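Local structure of pyruvate formate-lyase 2 (2F3O) at residues 21-26 against 77-82; 49-54 against 261-266; 85-90 against 109-114. The protein is of uncertain function but belongs to the glycyl radical enzymes, alongside pyruvate formate-lyase and glycerol dehydratase, and probably acts as a lyase. One frame throughout, in Å; residues are numbered along the deposited sequence.

Contact 1: 21-26 against 77-82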
loop_
_atom_site.group_PDB
_atom_site.type_symbol
_atom_site.label_atom_id
_atom_site.label_comp_id
_atom_site.label_asym_id
_atom_site.label_seq_id
_atom_site.Cartn_x
_atom_site.Cartn_y
_atom_site.Cartn_z
ATOM N N VAL A 21 44.879 -2.559 -12.643
ATOM C CA VAL A 21 44.202 -3.613 -13.353
ATOM C C VAL A 21 43.730 -4.736 -12.425
ATOM O O VAL A 21 42.813 -5.484 -12.749
ATOM C CB VAL A 21 45.124 -4.086 -14.495
ATOM C CG1 VAL A 21 45.251 -5.582 -14.577
ATOM C CG2 VAL A 21 44.676 -3.491 -15.797
ATOM N N GLU A 22 44.322 -4.795 -11.237
ATOM C CA GLU A 22 44.101 -5.893 -10.283
ATOM C C GLU A 22 42.654 -6.022 -9.786
ATOM O O GLU A 22 42.150 -7.138 -9.633
ATOM C CB GLU A 22 45.071 -5.791 -9.093
ATOM C CG GLU A 22 46.561 -5.833 -9.458
ATOM C CD GLU A 22 47.136 -4.458 -9.824
ATOM O OE1 GLU A 22 46.381 -3.459 -9.761
ATOM O OE2 GLU A 22 48.337 -4.368 -10.174
ATOM N N ARG A 23 41.993 -4.893 -9.540
ATOM C CA ARG A 23 40.571 -4.919 -9.220
ATOM C C ARG A 23 39.796 -5.425 -10.434
ATOM O O ARG A 23 38.973 -6.322 -10.317
ATOM C CB ARG A 23 40.064 -3.537 -8.782
ATOM C CG ARG A 23 38.600 -3.520 -8.326
ATOM C CD ARG A 23 37.664 -3.216 -9.471
ATOM N NE ARG A 23 36.277 -3.462 -9.147
ATOM C CZ ARG A 23 35.299 -3.532 -10.043
ATOM N NH1 ARG A 23 35.536 -3.373 -11.340
ATOM N NH2 ARG A 23 34.063 -3.734 -9.637
ATOM N N CYS A 24 40.081 -4.850 -11.592
ATOM C CA CYS A 24 39.383 -5.200 -12.809
ATOM C C CYS A 24 39.430 -6.694 -13.118
ATOM O O CYS A 24 38.417 -7.296 -13.463
ATOM C CB CYS A 24 39.982 -4.418 -13.964
ATOM S SG CYS A 24 39.142 -4.718 -15.491
ATOM N N ARG A 25 40.611 -7.280 -12.945
ATOM C CA ARG A 25 40.870 -8.699 -13.205
ATOM C C ARG A 25 40.152 -9.622 -12.249
ATOM O O ARG A 25 39.447 -10.535 -12.688
ATOM C CB ARG A 25 42.360 -9.010 -13.073
ATOM C CG ARG A 25 43.196 -8.602 -14.241
ATOM C CD ARG A 25 44.543 -9.257 -14.146
ATOM N NE ARG A 25 44.507 -10.567 -14.776
ATOM C CZ ARG A 25 45.580 -11.318 -14.983
ATOM N NH1 ARG A 25 46.773 -10.884 -14.596
ATOM N NH2 ARG A 25 45.456 -12.500 -15.571
ATOM N N LEU A 26 40.361 -9.398 -10.950
ATOM C CA LEU A 26 39.798 -10.261 -9.914
ATOM C C LEU A 26 38.269 -10.211 -9.875
ATOM O O LEU A 26 37.624 -11.209 -9.541
ATOM C CB LEU A 26 40.367 -9.893 -8.553
ATOM C CG LEU A 26 41.812 -10.306 -8.304
ATOM C CD1 LEU A 26 42.380 -9.513 -7.140
ATOM C CD2 LEU A 26 41.908 -11.806 -8.054
ATOM N N ILE A 77 39.611 0.247 -12.924
ATOM C CA ILE A 77 38.787 -0.015 -14.107
ATOM C C ILE A 77 37.474 -0.717 -13.722
ATOM O O ILE A 77 37.487 -1.711 -12.983
ATOM C CB ILE A 77 39.552 -0.878 -15.135
ATOM C CG1 ILE A 77 40.908 -0.276 -15.458
ATOM C CG2 ILE A 77 38.764 -1.047 -16.423
ATOM C CD1 ILE A 77 41.703 -1.142 -16.398
ATOM N N PHE A 78 36.346 -0.194 -14.213
ATOM C CA PHE A 78 35.038 -0.793 -13.966
ATOM C C PHE A 78 34.423 -1.179 -15.298
ATOM O O PHE A 78 33.668 -0.407 -15.865
ATOM C CB PHE A 78 34.121 0.171 -13.190
ATOM C CG PHE A 78 34.548 0.383 -11.762
ATOM C CD1 PHE A 78 35.503 1.332 -11.439
ATOM C CD2 PHE A 78 34.025 -0.402 -10.745
ATOM C CE1 PHE A 78 35.924 1.490 -10.127
ATOM C CE2 PHE A 78 34.438 -0.250 -9.428
ATOM C CZ PHE A 78 35.384 0.690 -9.116
ATOM N N PRO A 79 34.747 -2.386 -15.814
ATOM C CA PRO A 79 34.261 -2.791 -17.137
ATOM C C PRO A 79 32.757 -3.057 -17.171
ATOM O O PRO A 79 32.164 -3.086 -18.246
ATOM C CB PRO A 79 35.031 -4.090 -17.410
ATOM C CG PRO A 79 35.326 -4.640 -16.062
ATOM C CD PRO A 79 35.584 -3.439 -15.198
ATOM N N GLU A 80 32.151 -3.227 -15.999
ATOM C CA GLU A 80 30.707 -3.404 -15.894
ATOM C C GLU A 80 30.016 -2.066 -16.183
ATOM O O GLU A 80 28.880 -2.015 -16.660
ATOM C CB GLU A 80 30.316 -3.988 -14.522
ATOM C CG GLU A 80 30.477 -3.048 -13.329
ATOM C CD GLU A 80 31.818 -3.164 -12.592
ATOM O OE1 GLU A 80 31.792 -3.214 -11.342
ATOM O OE2 GLU A 80 32.897 -3.201 -13.232
ATOM N N GLY A 81 30.736 -0.986 -15.924
ATOM C CA GLY A 81 30.245 0.333 -16.241
ATOM C C GLY A 81 30.868 0.846 -17.521
ATOM O O GLY A 81 30.462 0.470 -18.620
ATOM N N VAL A 82 31.875 1.699 -17.381
ATOM C CA VAL A 82 32.367 2.415 -18.544
ATOM C C VAL A 82 33.878 2.212 -18.788
ATOM O O VAL A 82 34.509 2.913 -19.589
ATOM C CB VAL A 82 31.857 3.901 -18.523
ATOM C CG1 VAL A 82 32.909 4.903 -18.019
ATOM C CG2 VAL A 82 31.305 4.284 -19.880
#
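Arg23 NH1 is held by two acceptors of the opposite segment. It gives a hydrogen bond of 3.0 Å to Ile77 O, on a carbonyl lone pair, and a straighter but longer one to Glu80 OE2 (3.3 Å, N-H...O angle 168°). NH2 completes an end-on salt bridge, 2.9 Å from Glu80 OE1. Both carboxylate oxygens use their syn lone pairs, and the two flat groups, meeting tip to tip, are nearly coplanar. Lys509 shares OE1, while Arg23 NE bonds to Gln266 O, so the guanidinium is fixed in rotation by partners on several sides. One of its faces carries Phe78: CE2 lies over the centre, 3.4 Å from Arg23 CZ, with the planes inclined by 39°. CG of the arginine is anti to the backbone N (chi1 -175°), and the chain then bends at chi2 before the guanidinium reaches the loop. Beside this polar end, Cys24 CB packs on Ile77 CB at 3.8 Å and its SG on Pro79 CD, with Val21 CG2 against Ile77 CD1. Phe78 to Gly81 form a type I beta turn that presents Glu80. The whole is a buried, bidentate arginine-carboxylate salt bridge tying the first turn of helix 22-34 to the loop between strand 74-75 and helix 83-87.

Contact 2: 49-54 against 261-266; sequences HVLENI and QSALHQ
Leu51 meets both Ala263 and Gln266, one turn apart on the facing helix, in a buried helix-helix packing whose local axes come within 10.4 Å of each other and whose N-to-C directions differ by 127°. The meeting is apolar in character. Leu51 CD2 does most of the touching, 3.8 Å from Gln266 CG and 4.0 Å from Ala263 CA, while its CD1 also comes up to the methyl of Ala263. Val50, the residue just before Leu51, sets CG2 against Gln266 CB at 3.7 Å. Ile54, the first residue to leave helical geometry, brings CD1 up to Gln266 OE1 at 3.9 Å, its chain crossing the glutamine at about a right angle. Gln266 is thus approached by three side chains, and it is the aliphatic part of a polar residue that Val50 and Leu51 use.

What positions this glutamine lies in the next shell. Its chain bends at chi2 (-50°), and NE2 donates to Ser262 O one turn earlier, nearly straight at 2.8 Å and close to the amide plane. Met68 O accepts from the same NE2, so the amide nitrogen is held from its own helix and from a distant loop. Arg212 of helix 190-221 donates to Leu51 O and Ile54 O, taking up carbonyls at the end of helix 39-53. The same long helix packs Val206 against both Leu51 and Ala263, which makes it a third wall of the contact. The neighbouring His265 is also tied to its own helix: ND1 donates to Gln261 O at 2.8 Å, with an N-H...O angle of 177° and the oxygen in the plane of the imidazole.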
loop_
_atom_site.group_PDB
_atom_site.type_symbol
_atom_site.label_atom_id
_atom_site.label_comp_id
_atom_site.label_asym_id
_atom_site.label_seq_id
_atom_site.Cartn_x
_atom_site.Cartn_y
_atom_site.Cartn_z
ATOM N N HIS A 49 35.920 -11.375 -3.386
ATOM C CA HIS A 49 37.082 -11.905 -4.072
ATOM C C HIS A 49 38.169 -10.840 -4.292
ATOM O O HIS A 49 39.334 -11.103 -3.983
ATOM C CB HIS A 49 36.664 -12.580 -5.380
ATOM C CG HIS A 49 37.751 -13.385 -6.043
ATOM N ND1 HIS A 49 38.197 -14.593 -5.548
ATOM C CD2 HIS A 49 38.450 -13.169 -7.185
ATOM C CE1 HIS A 49 39.133 -15.075 -6.347
ATOM N NE2 HIS A 49 39.300 -14.235 -7.353
ATOM N N VAL A 50 37.811 -9.637 -4.763
ATOM C CA VAL A 50 38.834 -8.580 -4.884
ATOM C C VAL A 50 39.443 -8.131 -3.534
ATOM O O VAL A 50 40.632 -7.891 -3.473
ATOM C CB VAL A 50 38.439 -7.336 -5.778
ATOM C CG1 VAL A 50 37.545 -7.723 -6.947
ATOM C CG2 VAL A 50 37.805 -6.243 -4.979
ATOM N N LEU A 51 38.665 -8.070 -2.453
ATOM C CA LEU A 51 39.191 -7.573 -1.185
ATOM C C LEU A 51 40.090 -8.630 -0.540
ATOM O O LEU A 51 41.032 -8.310 0.182
ATOM C CB LEU A 51 38.062 -7.149 -0.221
ATOM C CG LEU A 51 37.179 -5.910 -0.452
ATOM C CD1 LEU A 51 36.232 -5.731 0.719
ATOM C CD2 LEU A 51 37.981 -4.652 -0.643
ATOM N N GLU A 52 39.817 -9.896 -0.818
ATOM C CA GLU A 52 40.653 -10.947 -0.263
ATOM C C GLU A 52 41.916 -11.208 -1.081
ATOM O O GLU A 52 42.872 -11.784 -0.565
ATOM C CB GLU A 52 39.859 -12.232 -0.098
ATOM C CG GLU A 52 38.913 -12.181 1.069
ATOM C CD GLU A 52 37.954 -13.346 1.060
ATOM O OE1 GLU A 52 38.078 -14.202 0.135
ATOM O OE2 GLU A 52 37.075 -13.382 1.966
ATOM N N ASN A 53 41.940 -10.747 -2.332
ATOM C CA ASN A 53 43.048 -11.059 -3.226
ATOM C C ASN A 53 43.811 -9.890 -3.868
ATOM O O ASN A 53 44.792 -10.113 -4.580
ATOM C CB ASN A 53 42.569 -12.035 -4.294
ATOM C CG ASN A 53 42.222 -13.401 -3.716
ATOM O OD1 ASN A 53 43.082 -14.089 -3.185
ATOM N ND2 ASN A 53 40.956 -13.793 -3.821
ATOM N N ILE A 54 43.381 -8.653 -3.628
ATOM C CA ILE A 54 44.095 -7.485 -4.155
ATOM C C ILE A 54 45.424 -7.326 -3.405
ATOM O O ILE A 54 45.469 -7.507 -2.189
ATOM C CB ILE A 54 43.208 -6.187 -4.091
ATOM C CG1 ILE A 54 43.815 -5.049 -4.907
ATOM C CG2 ILE A 54 42.898 -5.751 -2.643
ATOM C CD1 ILE A 54 42.825 -4.003 -5.329
ATOM N N GLN A 261 36.015 3.153 3.200
ATOM C CA GLN A 261 36.180 4.068 2.097
ATOM C C GLN A 261 36.979 3.452 0.933
ATOM O O GLN A 261 36.545 3.533 -0.220
ATOM C CB GLN A 261 36.803 5.363 2.594
ATOM C CG GLN A 261 36.963 6.401 1.547
ATOM C CD GLN A 261 35.713 7.176 1.268
ATOM O OE1 GLN A 261 34.666 6.972 1.889
ATOM N NE2 GLN A 261 35.819 8.096 0.323
ATOM N N SER A 262 38.101 2.797 1.230
ATOM C CA SER A 262 38.890 2.130 0.176
ATOM C C SER A 262 38.170 0.899 -0.377
ATOM O O SER A 262 38.312 0.560 -1.553
ATOM C CB SER A 262 40.295 1.738 0.683
ATOM O OG SER A 262 40.279 0.551 1.475
ATOM N N ALA A 263 37.405 0.240 0.490
ATOM C CA ALA A 263 36.646 -0.930 0.114
ATOM C C ALA A 263 35.577 -0.539 -0.888
ATOM O O ALA A 263 35.436 -1.186 -1.924
ATOM C CB ALA A 263 36.021 -1.587 1.345
ATOM N N LEU A 264 34.875 0.559 -0.593
ATOM C CA LEU A 264 33.762 1.054 -1.420
ATOM C C LEU A 264 34.220 1.324 -2.816
ATOM O O LEU A 264 33.459 1.139 -3.758
ATOM C CB LEU A 264 33.146 2.327 -0.845
ATOM C CG LEU A 264 32.163 1.949 0.255
ATOM C CD1 LEU A 264 31.672 3.145 1.018
ATOM C CD2 LEU A 264 31.019 1.160 -0.312
ATOM N N HIS A 265 35.487 1.710 -2.945
ATOM C CA HIS A 265 36.050 2.018 -4.231
ATOM C C HIS A 265 36.384 0.792 -5.069
ATOM O O HIS A 265 36.859 0.917 -6.206
ATOM C CB HIS A 265 37.247 2.932 -4.067
ATOM C CG HIS A 265 36.859 4.363 -3.895
ATOM N ND1 HIS A 265 36.551 4.906 -2.664
ATOM C CD2 HIS A 265 36.674 5.348 -4.803
ATOM C CE1 HIS A 265 36.215 6.174 -2.819
ATOM N NE2 HIS A 265 36.284 6.467 -4.107
ATOM N N GLN A 266 36.110 -0.394 -4.530
ATOM C CA GLN A 266 36.345 -1.608 -5.287
ATOM C C GLN A 266 35.025 -2.091 -5.822
ATOM O O GLN A 266 34.986 -2.881 -6.755
ATOM C CB GLN A 266 37.003 -2.691 -4.435
ATOM C CG GLN A 266 38.197 -2.262 -3.591
ATOM C CD GLN A 266 39.238 -1.495 -4.379
ATOM O OE1 GLN A 266 39.619 -1.868 -5.499
ATOM N NE2 GLN A 266 39.703 -0.400 -3.797
#

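Contact 3: 85-90 against 109-114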
loop_
_atom_site.group_PDB
_atom_site.type_symbol
_atom_site.label_atom_id
_atom_site.label_comp_id
_atom_site.label_asym_id
_atom_site.label_seq_id
_atom_site.Cartn_x
_atom_site.Cartn_y
_atom_site.Cartn_z
ATOM N N ARG A 85 35.600 1.828 -22.352
ATOM C CA ARG A 85 35.908 3.048 -23.105
ATOM C C ARG A 85 37.415 3.199 -23.193
ATOM O O ARG A 85 37.968 3.437 -24.268
ATOM C CB ARG A 85 35.344 4.295 -22.417
ATOM C CG ARG A 85 33.896 4.551 -22.686
ATOM C CD ARG A 85 33.521 6.015 -22.488
ATOM N NE ARG A 85 32.588 6.420 -23.536
ATOM C CZ ARG A 85 32.862 7.280 -24.517
ATOM N NH1 ARG A 85 34.035 7.887 -24.573
ATOM N NH2 ARG A 85 31.941 7.554 -25.440
ATOM N N ILE A 86 38.064 3.019 -22.047
ATOM C CA ILE A 86 39.485 3.237 -21.933
ATOM C C ILE A 86 40.362 2.127 -22.522
ATOM O O ILE A 86 41.504 2.398 -22.871
ATOM C CB ILE A 86 39.890 3.575 -20.475
ATOM C CG1 ILE A 86 40.989 4.623 -20.470
ATOM C CG2 ILE A 86 40.291 2.333 -19.674
ATOM C CD1 ILE A 86 41.584 4.814 -19.136
ATOM N N ILE A 87 39.836 0.904 -22.673
ATOM C CA ILE A 87 40.615 -0.197 -23.283
ATOM C C ILE A 87 40.783 0.117 -24.756
ATOM O O ILE A 87 41.847 -0.077 -25.331
ATOM C CB ILE A 87 39.943 -1.588 -23.164
ATOM C CG1 ILE A 87 39.325 -1.796 -21.786
ATOM C CG2 ILE A 87 40.918 -2.701 -23.453
ATOM C CD1 ILE A 87 40.293 -1.886 -20.683
ATOM N N ASN A 88 39.736 0.680 -25.338
ATOM C CA ASN A 88 39.732 1.093 -26.731
ATOM C C ASN A 88 40.755 2.186 -27.107
ATOM O O ASN A 88 40.850 2.592 -28.272
ATOM C CB ASN A 88 38.323 1.554 -27.095
ATOM C CG ASN A 88 38.031 1.395 -28.558
ATOM O OD1 ASN A 88 37.532 2.320 -29.204
ATOM N ND2 ASN A 88 38.374 0.228 -29.109
ATOM N N GLU A 89 41.520 2.665 -26.129
ATOM C CA GLU A 89 42.492 3.723 -26.359
ATOM C C GLU A 89 43.770 3.486 -25.582
ATOM O O GLU A 89 44.430 4.451 -25.183
ATOM C CB GLU A 89 41.920 5.061 -25.905
ATOM C CG GLU A 89 40.920 5.678 -26.838
ATOM C CD GLU A 89 40.521 7.048 -26.373
ATOM O OE1 GLU A 89 39.775 7.727 -27.104
ATOM O OE2 GLU A 89 40.970 7.445 -25.276
ATOM N N LEU A 90 44.113 2.219 -25.359
ATOM C CA LEU A 90 45.272 1.844 -24.536
ATOM C C LEU A 90 46.605 2.419 -25.008
ATOM O O LEU A 90 47.489 2.704 -24.195
ATOM C CB LEU A 90 45.393 0.330 -24.465
ATOM C CG LEU A 90 44.657 -0.326 -23.312
ATOM C CD1 LEU A 90 45.125 -1.750 -23.167
ATOM C CD2 LEU A 90 44.931 0.446 -22.049
ATOM N N LYS A 109 47.624 -6.674 -22.558
ATOM C CA LYS A 109 47.218 -7.836 -23.332
ATOM C C LYS A 109 46.061 -8.502 -22.599
ATOM O O LYS A 109 45.150 -9.050 -23.221
ATOM C CB LYS A 109 48.396 -8.817 -23.460
ATOM C CG LYS A 109 48.333 -9.783 -24.647
ATOM C CD LYS A 109 49.107 -11.082 -24.345
ATOM C CE LYS A 109 49.320 -11.959 -25.590
ATOM N NZ LYS A 109 49.570 -13.371 -25.190
ATOM N N VAL A 110 46.098 -8.442 -21.269
ATOM C CA VAL A 110 45.038 -9.034 -20.466
ATOM C C VAL A 110 43.725 -8.234 -20.614
ATOM O O VAL A 110 42.646 -8.813 -20.606
ATOM C CB VAL A 110 45.484 -9.270 -18.984
ATOM C CG1 VAL A 110 44.776 -8.353 -18.009
ATOM C CG2 VAL A 110 45.221 -10.698 -18.586
ATOM N N LEU A 111 43.825 -6.919 -20.821
ATOM C CA LEU A 111 42.639 -6.097 -21.017
ATOM C C LEU A 111 42.011 -6.340 -22.375
ATOM O O LEU A 111 40.806 -6.461 -22.481
ATOM C CB LEU A 111 42.972 -4.620 -20.869
ATOM C CG LEU A 111 43.336 -4.199 -19.453
ATOM C CD1 LEU A 111 43.744 -2.749 -19.421
ATOM C CD2 LEU A 111 42.183 -4.441 -18.531
ATOM N N ARG A 112 42.842 -6.448 -23.405
ATOM C CA ARG A 112 42.369 -6.441 -24.790
ATOM C C ARG A 112 41.759 -7.740 -25.275
ATOM O O ARG A 112 41.009 -7.733 -26.242
ATOM C CB ARG A 112 43.497 -6.054 -25.743
ATOM C CG ARG A 112 43.627 -4.580 -25.972
ATOM C CD ARG A 112 44.278 -4.337 -27.312
ATOM N NE ARG A 112 44.965 -3.052 -27.382
ATOM C CZ ARG A 112 46.205 -2.846 -26.949
ATOM N NH1 ARG A 112 46.901 -3.839 -26.399
ATOM N NH2 ARG A 112 46.750 -1.645 -27.063
ATOM N N GLU A 113 42.086 -8.850 -24.628
ATOM C CA GLU A 113 41.636 -10.139 -25.126
ATOM C C GLU A 113 41.151 -11.062 -24.006
ATOM O O GLU A 113 40.744 -12.202 -24.243
ATOM C CB GLU A 113 42.735 -10.802 -25.951
ATOM C CG GLU A 113 43.831 -11.399 -25.107
ATOM C CD GLU A 113 45.150 -11.453 -25.829
ATOM O OE1 GLU A 113 45.304 -10.739 -26.851
ATOM O OE2 GLU A 113 46.031 -12.209 -25.360
ATOM N N GLU A 114 41.162 -10.565 -22.779
ATOM C CA GLU A 114 40.559 -11.318 -21.699
ATOM C C GLU A 114 39.380 -10.524 -21.084
ATOM O O GLU A 114 38.278 -11.059 -20.949
ATOM C CB GLU A 114 41.638 -11.700 -20.689
ATOM C CG GLU A 114 41.263 -12.676 -19.603
ATOM C CD GLU A 114 42.502 -13.136 -18.842
ATOM O OE1 GLU A 114 42.498 -13.091 -17.587
ATOM O OE2 GLU A 114 43.494 -13.517 -19.506
#
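Ile87, Leu90 and Leu111 bury similar amounts of surface here and carry the contact between them. Ile87 CD1 is set into the branches of Leu111, 3.8 Å from CD1 and equally far from CB and CD2, and the two side chains cross at about a right angle. Its other branch, CG2, lies anti to the backbone N and packs on Leu111 CB, with Arg112 CG a little farther off at 4.1 Å. An alanine in place of Ile87 would probably open a gap beside Leu111, whose CB and CD2 would lose their mates in the facing segment. Leu90 meets Leu111 CD1 to CD1 at 4.1 Å, and the same methyl also faces Arg112. There CD1 sits over the centre of one guanidinium face, and Leu90 CB comes 3.5 Å from Arg112 NH2. The arginine chain, extended from CG to NE, reaches Leu90 tip to tip. Its NH2 also makes a salt bridge to Asp91, the residue after Leu90, so the group's charged partner and its apolar neighbour are consecutive residues. The contact joins the segment 85-90, on and following helix 83-87, to the middle of helix 105-119, while strand 18-19 adds Leu19 against both Leu90 and Leu111.

How the contacts relate
Contact 1 stands in the middle of the three, its centre about 12 Å from that of contact 2 and about 11 Å from that of contact 3. The centres of contacts 2 and 3 are about 22 Å apart, and their nearest atoms about 11 Å. Contacts 1 and 2 are joined by the bond from Arg23 NE to Gln266 O, with packing of Phe78 on His265 and of Leu26 on helix 39-53; contacts 1 and 3 by Val21 and Ile77 against Leu111. Along the chain, contacts 1 and 2 interleave, and contact 3 follows contact 1, nested within the loop closed by contact 2. Contact 1 thus links two otherwise separate contacts into one continuous packed region of the pyruvate formate lyase-like part, joining helices 22-34, 39-53, 105-119 and 250-267.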